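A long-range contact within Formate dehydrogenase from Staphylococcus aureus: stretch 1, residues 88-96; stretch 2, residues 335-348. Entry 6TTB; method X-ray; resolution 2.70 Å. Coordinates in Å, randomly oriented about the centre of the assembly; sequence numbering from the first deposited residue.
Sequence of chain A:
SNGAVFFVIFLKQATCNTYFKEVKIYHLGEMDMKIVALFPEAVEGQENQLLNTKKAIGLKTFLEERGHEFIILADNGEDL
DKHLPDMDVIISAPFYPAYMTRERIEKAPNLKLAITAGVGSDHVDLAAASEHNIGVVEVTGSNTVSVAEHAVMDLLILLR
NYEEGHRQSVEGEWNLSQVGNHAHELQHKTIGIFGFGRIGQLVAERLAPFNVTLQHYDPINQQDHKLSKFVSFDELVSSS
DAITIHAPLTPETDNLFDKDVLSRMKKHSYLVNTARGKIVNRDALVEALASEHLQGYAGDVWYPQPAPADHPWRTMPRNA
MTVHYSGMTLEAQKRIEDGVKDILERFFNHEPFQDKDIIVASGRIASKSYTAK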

ATOM      1  N   ASP A  88       7.445 -28.932 -29.677  1.00 33.64           N
ATOM      2  CA  ASP A  88       6.506 -28.371 -30.652  1.00 35.08           C
ATOM      3  C   ASP A  88       5.994 -27.016 -30.149  1.00 31.71           C
ATOM      4  O   ASP A  88       5.660 -26.125 -30.931  1.00 26.68           O
ATOM      5  CB  ASP A  88       5.295 -29.276 -30.804  1.00 37.91           C
ATOM      6  CG  ASP A  88       5.529 -30.442 -31.732  1.00 42.65           C
ATOM      7  OD1 ASP A  88       6.022 -31.517 -31.252  1.00 37.73           O
ATOM      8  OD2 ASP A  88       5.188 -30.295 -32.895  1.00 44.05           O
ATOM      9  N   VAL A  89       5.919 -26.886 -28.826  1.00 25.18           N
ATOM     10  CA  VAL A  89       5.324 -25.727 -28.186  1.00 23.39           C
ATOM     11  C   VAL A  89       6.027 -25.521 -26.855  1.00 25.36           C
ATOM     12  O   VAL A  89       6.168 -26.466 -26.055  1.00 35.85           O
ATOM     13  CB  VAL A  89       3.808 -25.914 -27.943  1.00 19.83           C
ATOM     14  CG1 VAL A  89       3.270 -24.779 -27.100  1.00 17.26           C
ATOM     15  CG2 VAL A  89       3.001 -26.077 -29.234  1.00 15.01           C
ATOM     16  N   ILE A  90       6.476 -24.291 -26.617  1.00 23.62           N
ATOM     17  CA  ILE A  90       7.065 -23.980 -25.333  1.00 22.43           C
ATOM     18  C   ILE A  90       6.075 -23.105 -24.545  1.00 26.59           C
ATOM     19  O   ILE A  90       5.267 -22.334 -25.136  1.00 21.82           O
ATOM     20  CB  ILE A  90       8.407 -23.278 -25.526  1.00 23.47           C
ATOM     21  CG1 ILE A  90       9.102 -22.993 -24.191  1.00 21.96           C
ATOM     22  CG2 ILE A  90       8.242 -22.006 -26.385  1.00 24.65           C
ATOM     23  CD1 ILE A  90       9.764 -24.220 -23.569  1.00 20.90           C
ATOM     24  N   ILE A  91       6.133 -23.249 -23.206  1.00 22.41           N
ATOM     25  CA  ILE A  91       5.223 -22.518 -22.353  1.00 20.71           C
ATOM     26  C   ILE A  91       5.954 -22.020 -21.112  1.00 18.43           C
ATOM     27  O   ILE A  91       6.635 -22.792 -20.443  1.00 22.92           O
ATOM     28  CB  ILE A  91       4.010 -23.391 -21.998  1.00 18.08           C
ATOM     29  CG1 ILE A  91       3.186 -23.743 -23.258  1.00 20.95           C
ATOM     30  CG2 ILE A  91       3.164 -22.635 -21.028  1.00 17.59           C
ATOM     31  CD1 ILE A  91       2.022 -24.767 -23.026  1.00 15.67           C
ATOM     32  N   SER A  92       5.772 -20.744 -20.785  1.00 15.15           N
ATOM     33  CA  SER A  92       6.257 -20.232 -19.501  1.00 16.75           C
ATOM     34  C   SER A  92       5.535 -18.935 -19.133  1.00 18.69           C
ATOM     35  O   SER A  92       4.810 -18.381 -19.957  1.00 19.08           O
ATOM     36  CB  SER A  92       7.744 -20.000 -19.515  1.00 13.18           C
ATOM     37  OG  SER A  92       8.031 -18.875 -20.309  1.00 10.53           O
ATOM     38  N   ALA A  93       5.778 -18.459 -17.892  1.00 18.16           N
ATOM     39  CA  ALA A  93       5.194 -17.234 -17.382  1.00 15.61           C
ATOM     40  C   ALA A  93       6.265 -16.161 -17.291  1.00 18.15           C
ATOM     41  O   ALA A  93       7.440 -16.450 -17.067  1.00 18.91           O
ATOM     42  CB  ALA A  93       4.612 -17.508 -16.043  1.00 13.24           C
ATOM     43  N   PRO A  94       5.896 -14.880 -17.388  1.00 19.41           N
ATOM     44  CA  PRO A  94       6.880 -13.801 -17.328  1.00 25.19           C
ATOM     45  C   PRO A  94       7.572 -13.736 -15.959  1.00 35.50           C
ATOM     46  O   PRO A  94       8.722 -13.267 -15.839  1.00 31.44           O
ATOM     47  CB  PRO A  94       6.099 -12.489 -17.559  1.00 25.76           C
ATOM     48  CG  PRO A  94       4.635 -12.937 -17.865  1.00 27.24           C
ATOM     49  CD  PRO A  94       4.520 -14.414 -17.527  1.00 20.85           C
ATOM     50  N   PHE A  95       6.850 -14.231 -14.930  1.00 33.95           N
ATOM     51  CA  PHE A  95       7.328 -14.269 -13.571  1.00 23.60           C
ATOM     52  C   PHE A  95       8.528 -15.211 -13.451  1.00 24.52           C
ATOM     53  O   PHE A  95       9.279 -15.159 -12.482  1.00 26.53           O
ATOM     54  CB  PHE A  95       6.181 -14.644 -12.651  1.00 20.47           C
ATOM     55  CG  PHE A  95       4.824 -14.182 -13.099  1.00 20.23           C
ATOM     56  CD1 PHE A  95       4.480 -12.818 -13.110  1.00 19.16           C
ATOM     57  CD2 PHE A  95       3.829 -15.113 -13.401  1.00 18.06           C
ATOM     58  CE1 PHE A  95       3.190 -12.415 -13.459  1.00 15.15           C
ATOM     59  CE2 PHE A  95       2.557 -14.698 -13.792  1.00 14.93           C
ATOM     60  CZ  PHE A  95       2.244 -13.357 -13.808  1.00 15.27           C
ATOM     61  N   TYR A  96       8.726 -16.055 -14.445  1.00 24.13           N
ATOM     62  CA  TYR A  96       9.698 -17.128 -14.317  1.00 26.82           C
ATOM     63  C   TYR A  96       9.927 -17.720 -15.710  1.00 25.48           C
ATOM     64  O   TYR A  96       9.370 -18.780 -16.048  1.00 31.60           O
ATOM     65  CB  TYR A  96       9.218 -18.139 -13.256  1.00 25.47           C
ATOM     66  CG  TYR A  96      10.209 -19.204 -12.869  1.00 23.39           C
ATOM     67  CD1 TYR A  96      10.323 -20.345 -13.617  1.00 23.19           C
ATOM     68  CD2 TYR A  96      11.035 -19.079 -11.756  1.00 23.93           C
ATOM     69  CE1 TYR A  96      11.172 -21.368 -13.242  1.00 23.84           C
ATOM     70  CE2 TYR A  96      11.941 -20.072 -11.395  1.00 20.57           C
ATOM     71  CZ  TYR A  96      11.995 -21.225 -12.147  1.00 24.03           C
ATOM     72  OH  TYR A  96      12.870 -22.240 -11.871  1.00 38.61           O
TER
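Stretch 2 335-348: RIEDGVKDILERFF

Stretch 2, Arg335 to Phe348, is helical throughout and belongs to a helix that begins earlier in the chain. It is packed against the short strand of stretch 1 that runs through Ile91 and ends at Ser92. The two run almost antiparallel, with 171° between their N-to-C directions and 11.5 Å between their axes at closest approach. A walk forward along stretch 1 therefore moves backward along the helix. No hydrogen bond crosses the contact; every close approach is between apolar side chains.

At the beginning of the walk, Asp88 makes no contact with the helix, and its carboxylate is hydrogen-bonded elsewhere in the structure. Val89 is the first residue to touch. Its CA lies 9.2 Å from the CA of Leu344, and its branched side chain, which suits the extended backbone of a strand, reaches two helix residues: Val89 CG2 lies 3.7 Å from Phe347 CE2, approaching the ring obliquely, while Val89 CG1 is 4.5 Å from Leu344 CD2. The CA-to-CB bond of Leu344 points sideways relative to the strand, but the end of its side chain comes nearer.

Strand alternation takes Ile90 out of reach and brings Ile91 back toward the helix, about one helical turn earlier, where its CA is 8.7 Å from that of Val340. The extended side chain of Ile91, m at chi1 and t at chi2, places CD1 4.1 Å from Leu344 CD2 and 4.3 Å from Val340 CG1, so one methyl touches residues a turn apart.

Ser92 again lies out of reach. Beyond it, a type I turn from Ala93 to Tyr96, closed by Tyr96 N to Ala93 O at 2.9 Å, carries Phe95 toward the helix. The long aromatic side chain bridges the remaining gap, and Phe95 CE2 lies 4.4 Å from Ile336 CD1, which meets the ring at its edge.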

ATOM      1  N   ARG A 335      -7.337 -17.648 -14.326  1.00 14.44           N
ATOM      2  CA  ARG A 335      -7.594 -16.979 -15.590  1.00 15.19           C
ATOM      3  C   ARG A 335      -6.567 -17.421 -16.622  1.00 15.98           C
ATOM      4  O   ARG A 335      -6.966 -17.874 -17.680  1.00 18.05           O
ATOM      5  CB  ARG A 335      -7.839 -15.492 -15.408  1.00 16.29           C
ATOM      6  CG  ARG A 335      -9.321 -15.105 -15.577  1.00 19.43           C
ATOM      7  CD  ARG A 335     -10.049 -14.403 -14.390  1.00 18.30           C
ATOM      8  NE  ARG A 335      -9.250 -13.261 -14.099  1.00 20.71           N
ATOM      9  CZ  ARG A 335      -9.148 -12.653 -12.922  1.00 25.59           C
ATOM     10  NH1 ARG A 335      -9.868 -13.049 -11.886  1.00 20.29           N
ATOM     11  NH2 ARG A 335      -8.299 -11.635 -12.788  1.00 26.79           N
ATOM     12  N   ILE A 336      -5.287 -17.530 -16.183  1.00 18.27           N
ATOM     13  CA  ILE A 336      -4.153 -17.936 -17.008  1.00 16.58           C
ATOM     14  C   ILE A 336      -4.312 -19.389 -17.417  1.00 16.31           C
ATOM     15  O   ILE A 336      -4.274 -19.675 -18.599  1.00 20.79           O
ATOM     16  CB  ILE A 336      -2.832 -17.667 -16.258  1.00 19.14           C
ATOM     17  CG1 ILE A 336      -2.462 -16.178 -16.287  1.00 20.76           C
ATOM     18  CG2 ILE A 336      -1.663 -18.552 -16.711  1.00 17.50           C
ATOM     19  CD1 ILE A 336      -1.395 -15.832 -15.273  1.00 22.98           C
ATOM     20  N   GLU A 337      -4.500 -20.292 -16.442  1.00 14.57           N
ATOM     21  CA  GLU A 337      -4.783 -21.675 -16.720  1.00 15.23           C
ATOM     22  C   GLU A 337      -5.821 -21.763 -17.834  1.00 18.83           C
ATOM     23  O   GLU A 337      -5.590 -22.439 -18.825  1.00 21.99           O
ATOM     24  CB  GLU A 337      -5.203 -22.398 -15.474  1.00 17.39           C
ATOM     25  CG  GLU A 337      -5.935 -23.709 -15.754  1.00 22.13           C
ATOM     26  CD  GLU A 337      -6.153 -24.722 -14.583  1.00 23.71           C
ATOM     27  OE1 GLU A 337      -5.493 -24.614 -13.512  1.00 21.45           O
ATOM     28  OE2 GLU A 337      -6.994 -25.640 -14.749  1.00 30.49           O
ATOM     29  N   ASP A 338      -6.929 -21.026 -17.717  1.00 20.48           N
ATOM     30  CA  ASP A 338      -8.031 -21.182 -18.677  1.00 23.74           C
ATOM     31  C   ASP A 338      -7.643 -20.674 -20.075  1.00 29.55           C
ATOM     32  O   ASP A 338      -8.073 -21.272 -21.080  1.00 36.45           O
ATOM     33  CB  ASP A 338      -9.339 -20.612 -18.160  1.00 21.81           C
ATOM     34  CG  ASP A 338      -9.893 -21.503 -17.044  1.00 31.94           C
ATOM     35  OD1 ASP A 338      -9.612 -22.779 -17.087  1.00 25.87           O
ATOM     36  OD2 ASP A 338     -10.610 -20.949 -16.114  1.00 34.54           O
ATOM     37  N   GLY A 339      -6.835 -19.587 -20.136  1.00 20.22           N
ATOM     38  CA  GLY A 339      -6.345 -19.077 -21.382  1.00 19.98           C
ATOM     39  C   GLY A 339      -5.375 -20.054 -22.054  1.00 24.85           C
ATOM     40  O   GLY A 339      -5.547 -20.425 -23.230  1.00 25.74           O
ATOM     41  N   VAL A 340      -4.344 -20.485 -21.310  1.00 23.20           N
ATOM     42  CA  VAL A 340      -3.372 -21.365 -21.920  1.00 23.21           C
ATOM     43  C   VAL A 340      -4.135 -22.538 -22.519  1.00 27.13           C
ATOM     44  O   VAL A 340      -3.799 -23.008 -23.596  1.00 29.41           O
ATOM     45  CB  VAL A 340      -2.277 -21.814 -20.931  1.00 21.91           C
ATOM     46  CG1 VAL A 340      -1.627 -23.131 -21.322  1.00 22.05           C
ATOM     47  CG2 VAL A 340      -1.205 -20.771 -20.798  1.00 22.45           C
ATOM     48  N   LYS A 341      -5.169 -22.995 -21.795  1.00 34.81           N
ATOM     49  CA  LYS A 341      -5.930 -24.167 -22.201  1.00 37.53           C
ATOM     50  C   LYS A 341      -6.664 -23.856 -23.494  1.00 30.29           C
ATOM     51  O   LYS A 341      -6.550 -24.608 -24.453  1.00 29.42           O
ATOM     52  CB  LYS A 341      -6.872 -24.692 -21.100  1.00 34.90           C
ATOM     53  CG  LYS A 341      -6.214 -25.425 -19.937  1.00 29.62           C
ATOM     54  CD  LYS A 341      -7.070 -26.542 -19.384  1.00 32.14           C
ATOM     55  CE  LYS A 341      -7.289 -26.456 -17.875  1.00 34.03           C
ATOM     56  NZ  LYS A 341      -6.538 -27.491 -17.102  1.00 34.69           N
ATOM     57  N   ASP A 342      -7.381 -22.736 -23.513  1.00 29.70           N
ATOM     58  CA  ASP A 342      -8.141 -22.363 -24.708  1.00 34.20           C
ATOM     59  C   ASP A 342      -7.217 -22.242 -25.933  1.00 34.66           C
ATOM     60  O   ASP A 342      -7.526 -22.730 -27.044  1.00 34.95           O
ATOM     61  CB  ASP A 342      -8.995 -21.115 -24.500  1.00 31.92           C
ATOM     62  CG  ASP A 342      -9.927 -20.881 -25.671  1.00 45.59           C
ATOM     63  OD1 ASP A 342     -11.017 -21.591 -25.744  1.00 38.14           O
ATOM     64  OD2 ASP A 342      -9.571 -20.013 -26.546  1.00 50.66           O
ATOM     65  N   ILE A 343      -6.077 -21.589 -25.735  1.00 31.68           N
ATOM     66  CA  ILE A 343      -5.112 -21.414 -26.810  1.00 31.91           C
ATOM     67  C   ILE A 343      -4.767 -22.774 -27.405  1.00 32.68           C
ATOM     68  O   ILE A 343      -4.939 -22.977 -28.607  1.00 36.34           O
ATOM     69  CB  ILE A 343      -3.871 -20.687 -26.269  1.00 35.06           C
ATOM     70  CG1 ILE A 343      -4.031 -19.165 -26.362  1.00 39.94           C
ATOM     71  CG2 ILE A 343      -2.598 -21.182 -26.926  1.00 28.98           C
ATOM     72  CD1 ILE A 343      -3.400 -18.414 -25.195  1.00 40.18           C
ATOM     73  N   LEU A 344      -4.228 -23.674 -26.556  1.00 31.56           N
ATOM     74  CA  LEU A 344      -3.795 -25.003 -26.976  1.00 26.03           C
ATOM     75  C   LEU A 344      -4.920 -25.727 -27.732  1.00 30.01           C
ATOM     76  O   LEU A 344      -4.658 -26.489 -28.654  1.00 32.65           O
ATOM     77  CB  LEU A 344      -3.391 -25.800 -25.755  1.00 20.56           C
ATOM     78  CG  LEU A 344      -2.211 -25.260 -24.964  1.00 21.96           C
ATOM     79  CD1 LEU A 344      -1.929 -26.155 -23.767  1.00 22.91           C
ATOM     80  CD2 LEU A 344      -0.977 -25.164 -25.815  1.00 19.11           C
ATOM     81  N   GLU A 345      -6.172 -25.505 -27.319  1.00 27.75           N
ATOM     82  CA  GLU A 345      -7.318 -26.108 -27.979  1.00 29.18           C
ATOM     83  C   GLU A 345      -7.395 -25.574 -29.432  1.00 32.11           C
ATOM     84  O   GLU A 345      -7.188 -26.325 -30.404  1.00 33.38           O
ATOM     85  CB  GLU A 345      -8.561 -25.884 -27.107  1.00 28.47           C
ATOM     86  CG  GLU A 345      -9.646 -26.906 -27.315  1.00 40.62           C
ATOM     87  CD  GLU A 345      -9.217 -28.332 -27.050  1.00 47.97           C
ATOM     88  OE1 GLU A 345      -9.324 -28.745 -25.901  1.00 58.39           O
ATOM     89  OE2 GLU A 345      -8.751 -29.019 -28.000  1.00 57.26           O
ATOM     90  N   ARG A 346      -7.554 -24.251 -29.574  1.00 28.41           N
ATOM     91  CA  ARG A 346      -7.551 -23.646 -30.898  1.00 33.35           C
ATOM     92  C   ARG A 346      -6.311 -24.085 -31.706  1.00 37.58           C
ATOM     93  O   ARG A 346      -6.418 -24.522 -32.843  1.00 36.42           O
ATOM     94  CB  ARG A 346      -7.599 -22.127 -30.780  1.00 33.73           C
ATOM     95  CG  ARG A 346      -8.745 -21.624 -29.932  1.00 27.77           C
ATOM     96  CD  ARG A 346      -8.978 -20.157 -30.222  1.00 22.83           C
ATOM     97  NE  ARG A 346      -9.916 -19.592 -29.245  1.00 23.09           N
ATOM     98  CZ  ARG A 346     -10.747 -18.594 -29.511  1.00 22.72           C
ATOM     99  NH1 ARG A 346     -10.703 -17.980 -30.689  1.00 23.10           N
ATOM    100  NH2 ARG A 346     -11.554 -18.152 -28.578  1.00 21.47           N
ATOM    101  N   PHE A 347      -5.124 -23.963 -31.116  1.00 38.76           N
ATOM    102  CA  PHE A 347      -3.920 -24.391 -31.802  1.00 34.69           C
ATOM    103  C   PHE A 347      -4.125 -25.767 -32.420  1.00 35.07           C
ATOM    104  O   PHE A 347      -3.868 -25.942 -33.599  1.00 49.98           O
ATOM    105  CB  PHE A 347      -2.727 -24.398 -30.849  1.00 33.82           C
ATOM    106  CG  PHE A 347      -1.423 -24.755 -31.508  1.00 24.58           C
ATOM    107  CD1 PHE A 347      -0.966 -24.034 -32.582  1.00 23.49           C
ATOM    108  CD2 PHE A 347      -0.731 -25.889 -31.136  1.00 28.26           C
ATOM    109  CE1 PHE A 347       0.186 -24.393 -33.238  1.00 22.85           C
ATOM    110  CE2 PHE A 347       0.394 -26.293 -31.831  1.00 25.83           C
ATOM    111  CZ  PHE A 347       0.842 -25.539 -32.879  1.00 26.76           C
ATOM    112  N   PHE A 348      -4.576 -26.742 -31.613  1.00 31.07           N
ATOM    113  CA  PHE A 348      -4.528 -28.126 -32.018  1.00 24.08           C
ATOM    114  C   PHE A 348      -5.555 -28.358 -33.083  1.00 34.15           C
ATOM    115  O   PHE A 348      -5.538 -29.410 -33.705  1.00 45.36           O
ATOM    116  CB  PHE A 348      -4.927 -29.097 -30.925  1.00 21.13           C
ATOM    117  CG  PHE A 348      -3.962 -29.176 -29.796  1.00 21.41           C
ATOM    118  CD1 PHE A 348      -2.589 -29.179 -30.036  1.00 21.15           C
ATOM    119  CD2 PHE A 348      -4.401 -29.186 -28.477  1.00 19.04           C
ATOM    120  CE1 PHE A 348      -1.672 -29.210 -28.975  1.00 21.86           C
ATOM    121  CE2 PHE A 348      -3.482 -29.293 -27.417  1.00 20.66           C
ATOM    122  CZ  PHE A 348      -2.117 -29.291 -27.663  1.00 18.51           C
TER